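Local coordinates for protein alpha-L-arabinosidase (Xanthomonas axonopodis pv. citri, PDB 6D25) that probably cleaves alpha-L-arabinofuranosyl side chains from arabinoxylans, including those on internal di-substituted xylose units, as a GH51 arabinofuranosidase, at residues Ala27-Asp38 against Ala452-Leu463. Sequence-based numbering, arbitrary orientation.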
loop_
_atom_site.group_PDB
_atom_site.type_symbol
_atom_site.label_atom_id
_atom_site.label_comp_id
_atom_site.label_asym_id
_atom_site.label_seq_id
_atom_site.Cartn_x
_atom_site.Cartn_y
_atom_site.Cartn_z
ATOM N N ALA A 27 57.240 -18.486 8.842
ATOM C CA ALA A 27 58.326 -17.487 8.916
ATOM C C ALA A 27 57.741 -16.074 8.990
ATOM O O ALA A 27 56.699 -15.795 8.366
ATOM C CB ALA A 27 59.265 -17.605 7.736
ATOM N N GLU A 28 58.424 -15.245 9.790
ATOM C CA GLU A 28 58.163 -13.811 10.011
ATOM C C GLU A 28 58.289 -13.045 8.681
ATOM O O GLU A 28 59.143 -13.292 7.847
ATOM C CB GLU A 28 59.149 -13.285 11.068
ATOM C CG GLU A 28 59.184 -11.756 11.234
ATOM C CD GLU A 28 59.575 -11.252 12.613
ATOM O OE1 GLU A 28 60.556 -10.497 12.709
ATOM O OE2 GLU A 28 58.867 -11.577 13.587
ATOM N N VAL A 29 57.384 -12.074 8.549
ATOM C CA VAL A 29 57.087 -11.219 7.393
ATOM C C VAL A 29 57.479 -9.739 7.676
ATOM O O VAL A 29 57.384 -9.282 8.831
ATOM C CB VAL A 29 55.577 -11.487 7.156
ATOM C CG1 VAL A 29 54.720 -10.293 6.845
ATOM C CG2 VAL A 29 55.385 -12.599 6.145
ATOM N N LYS A 30 57.877 -8.975 6.645
ATOM C CA LYS A 30 58.189 -7.572 6.777
ATOM C C LYS A 30 57.122 -6.704 6.114
ATOM O O LYS A 30 56.750 -6.925 4.941
ATOM C CB LYS A 30 59.537 -7.286 6.103
ATOM C CG LYS A 30 60.713 -7.874 6.856
ATOM C CD LYS A 30 61.867 -8.306 5.955
ATOM C CE LYS A 30 63.001 -8.906 6.765
ATOM N NZ LYS A 30 63.645 -10.064 6.088
ATOM N N VAL A 31 56.680 -5.695 6.832
ATOM C CA VAL A 31 55.698 -4.744 6.305
ATOM C C VAL A 31 56.281 -3.337 6.508
ATOM O O VAL A 31 56.742 -3.007 7.614
ATOM C CB VAL A 31 54.345 -4.902 7.031
ATOM C CG1 VAL A 31 53.300 -3.902 6.585
ATOM C CG2 VAL A 31 53.777 -6.287 6.868
ATOM N N ASN A 32 56.205 -2.507 5.474
ATOM C CA ASN A 32 56.644 -1.118 5.522
ATOM C C ASN A 32 55.416 -0.236 5.321
ATOM O O ASN A 32 54.522 -0.589 4.579
ATOM C CB ASN A 32 57.680 -0.781 4.442
ATOM C CG ASN A 32 58.962 -1.569 4.637
ATOM O OD1 ASN A 32 59.525 -1.554 5.729
ATOM N ND2 ASN A 32 59.394 -2.322 3.629
ATOM N N GLY A 33 55.382 0.912 5.945
ATOM C CA GLY A 33 54.231 1.790 5.766
ATOM C C GLY A 33 54.585 3.253 5.992
ATOM O O GLY A 33 55.680 3.579 6.455
ATOM N N THR A 34 53.609 4.101 5.670
ATOM C CA THR A 34 53.735 5.533 5.827
ATOM C C THR A 34 52.455 6.078 6.465
ATOM O O THR A 34 51.351 5.762 5.996
ATOM C CB THR A 34 54.002 6.206 4.474
ATOM O OG1 THR A 34 55.194 5.633 3.944
ATOM C CG2 THR A 34 54.238 7.694 4.590
ATOM N N LEU A 35 52.625 6.872 7.514
ATOM C CA LEU A 35 51.517 7.519 8.219
ATOM C C LEU A 35 51.634 9.030 8.003
ATOM O O LEU A 35 52.685 9.643 8.321
ATOM C CB LEU A 35 51.606 7.201 9.710
ATOM C CG LEU A 35 50.574 7.916 10.598
ATOM C CD1 LEU A 35 49.164 7.579 10.175
ATOM C CD2 LEU A 35 50.807 7.634 12.075
ATOM N N ARG A 36 50.585 9.619 7.457
ATOM C CA ARG A 36 50.585 11.051 7.126
ATOM C C ARG A 36 49.752 11.814 8.170
ATOM O O ARG A 36 48.633 12.154 7.936
ATOM C CB ARG A 36 50.060 11.265 5.703
ATOM C CG ARG A 36 50.853 10.560 4.606
ATOM C CD ARG A 36 52.330 10.878 4.608
ATOM N NE ARG A 36 52.597 12.273 4.451
ATOM C CZ ARG A 36 52.956 12.860 3.321
ATOM N NH1 ARG A 36 52.939 12.157 2.180
ATOM N NH2 ARG A 36 53.289 14.149 3.337
ATOM N N VAL A 37 50.368 12.126 9.299
ATOM C CA VAL A 37 49.730 12.953 10.321
ATOM C C VAL A 37 49.525 14.370 9.754
ATOM O O VAL A 37 48.616 15.039 10.138
ATOM C CB VAL A 37 50.541 12.979 11.629
ATOM C CG1 VAL A 37 49.889 13.855 12.697
ATOM C CG2 VAL A 37 50.794 11.572 12.152
ATOM N N ASP A 38 50.361 14.757 8.793
ATOM C CA ASP A 38 50.299 16.047 8.127
ATOM C C ASP A 38 49.198 16.099 7.062
ATOM O O ASP A 38 49.031 17.138 6.448
ATOM C CB ASP A 38 51.650 16.376 7.468
ATOM C CG ASP A 38 52.180 15.314 6.496
ATOM O OD1 ASP A 38 51.751 14.146 6.538
ATOM O OD2 ASP A 38 53.074 15.646 5.734
ATOM N N ALA A 452 52.277 -16.687 11.465
ATOM C CA ALA A 452 53.520 -15.914 11.249
ATOM C C ALA A 452 53.442 -14.528 11.895
ATOM O O ALA A 452 52.505 -13.781 11.639
ATOM C CB ALA A 452 53.794 -15.765 9.777
ATOM N N SER A 453 54.439 -14.173 12.707
ATOM C CA SER A 453 54.568 -12.815 13.202
ATOM C C SER A 453 55.010 -11.880 12.062
ATOM O O SER A 453 55.408 -12.331 10.985
ATOM C CB SER A 453 55.510 -12.755 14.351
ATOM O OG SER A 453 56.798 -13.105 13.906
ATOM N N ALA A 454 54.888 -10.584 12.280
ATOM C CA ALA A 454 55.289 -9.584 11.313
ATOM C C ALA A 454 56.126 -8.504 12.016
ATOM O O ALA A 454 55.957 -8.228 13.225
ATOM C CB ALA A 454 54.082 -8.985 10.641
ATOM N N THR A 455 57.055 -7.936 11.257
ATOM C CA THR A 455 57.749 -6.731 11.662
ATOM C C THR A 455 57.184 -5.569 10.845
ATOM O O THR A 455 57.293 -5.611 9.610
ATOM C CB THR A 455 59.256 -6.824 11.423
ATOM O OG1 THR A 455 59.678 -7.985 12.134
ATOM C CG2 THR A 455 60.013 -5.612 11.932
ATOM N N VAL A 456 56.584 -4.592 11.508
ATOM C CA VAL A 456 55.974 -3.488 10.805
ATOM C C VAL A 456 56.798 -2.223 11.076
ATOM O O VAL A 456 57.054 -1.866 12.223
ATOM C CB VAL A 456 54.506 -3.309 11.207
ATOM C CG1 VAL A 456 53.830 -2.251 10.343
ATOM C CG2 VAL A 456 53.723 -4.602 11.106
ATOM N N SER A 457 57.207 -1.547 10.012
ATOM C CA SER A 457 58.018 -0.354 10.115
ATOM C C SER A 457 57.277 0.814 9.445
ATOM O O SER A 457 57.067 0.803 8.242
ATOM C CB SER A 457 59.352 -0.613 9.491
ATOM O OG SER A 457 60.134 0.559 9.512
ATOM N N VAL A 458 56.804 1.750 10.267
ATOM C CA VAL A 458 55.963 2.855 9.793
ATOM C C VAL A 458 56.755 4.163 9.904
ATOM O O VAL A 458 57.129 4.602 11.004
ATOM C CB VAL A 458 54.671 2.960 10.607
ATOM C CG1 VAL A 458 53.798 4.084 10.090
ATOM C CG2 VAL A 458 53.918 1.643 10.653
ATOM N N GLN A 459 56.955 4.769 8.745
ATOM C CA GLN A 459 57.515 6.113 8.613
ATOM C C GLN A 459 56.393 7.126 8.939
ATOM O O GLN A 459 55.359 7.125 8.284
ATOM C CB GLN A 459 58.026 6.246 7.180
ATOM C CG GLN A 459 58.546 7.624 6.818
ATOM C CD GLN A 459 59.945 7.856 7.334
ATOM O OE1 GLN A 459 60.685 6.919 7.663
ATOM N NE2 GLN A 459 60.296 9.127 7.398
ATOM N N VAL A 460 56.611 7.980 9.930
ATOM C CA VAL A 460 55.604 8.927 10.384
ATOM C C VAL A 460 55.994 10.320 9.879
ATOM O O VAL A 460 57.062 10.797 10.189
ATOM C CB VAL A 460 55.447 8.916 11.915
ATOM C CG1 VAL A 460 54.428 9.966 12.390
ATOM C CG2 VAL A 460 55.082 7.536 12.427
ATOM N N GLU A 461 55.108 10.955 9.119
ATOM C CA GLU A 461 55.286 12.334 8.664
ATOM C C GLU A 461 54.355 13.259 9.461
ATOM O O GLU A 461 53.191 12.904 9.687
ATOM C CB GLU A 461 54.961 12.439 7.178
ATOM C CG GLU A 461 55.884 11.612 6.289
ATOM C CD GLU A 461 57.367 11.985 6.336
ATOM O OE1 GLU A 461 57.663 13.161 6.654
ATOM O OE2 GLU A 461 58.213 11.089 6.107
ATOM N N GLY A 462 54.881 14.418 9.869
ATOM C CA GLY A 462 54.086 15.480 10.438
ATOM C C GLY A 462 53.875 15.353 11.936
ATOM O O GLY A 462 52.970 15.970 12.492
ATOM N N LEU A 463 54.709 14.582 12.621
ATOM C CA LEU A 463 54.594 14.433 14.068
ATOM C C LEU A 463 55.948 14.031 14.639
ATOM O O LEU A 463 56.411 12.938 14.359
ATOM C CB LEU A 463 53.580 13.349 14.415
ATOM C CG LEU A 463 53.425 13.051 15.902
ATOM C CD1 LEU A 463 52.793 14.229 16.625
ATOM C CD2 LEU A 463 52.604 11.801 16.118
HETATM O O HOH W 1 57.369 -9.813 15.217
#
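Val31 and Val456 lie side by side in a parallel pair of beta-strands, 29-36 with 454-461, which shows how an N-terminal strand can be built into the C-terminal beta-sandwich that accompanies the (beta/alpha)8 barrel in GH51 enzymes. Strand 407-421 flanks 29-36 and strand 504-509 flanks 454-461, both antiparallel. From Val29 onward the backbone bonds alternate between the strands, as far as the one from Glu461 N to Leu35 O.

Alternation sorts the side chains by face. Val29, Val31, Leu35, Ala454, Val456, Val458 and Val460 share the apolar face, where strands 424-435 and 441-447 add further contacts; Lys30, Asn32, Thr34, Arg36, Thr455, Ser457, Gln459 and Glu461 make up the polar one. As in-register partners the two valines point the same way, and with both CG1 atoms anti to the backbone N (chi1 177° for Val31, -173° for Val456) these methyls meet at 4.1 Å. Farther along, Leu35 sets its CB 3.8 Å from Val458 CG1, while Val37, just beyond the strand, crosses Val460 and Leu463 and offers CG2 to Val460 CG1 at 4.0 Å.

Polar groups close both ends. Arg36, its chain folded at chi2 and chi3, grips Asp38 side-on, NE to OD1 and NH2 to OD2, the latter a 2.8 Å salt bridge. Glu461 runs alongside, its CB 3.6 Å from Arg36 NE, but its carboxylate is turned 76° from the guanidinium and pairs through OE1 with Lys503. At the other end the extended Glu28 reaches across: OE1 lies 2.7 Å from Thr455 OG1, a water bridges OE2 to Ala454 O, and Ser453 OG donates to the anti lone pair of Glu28 OE2 at 2.6 Å.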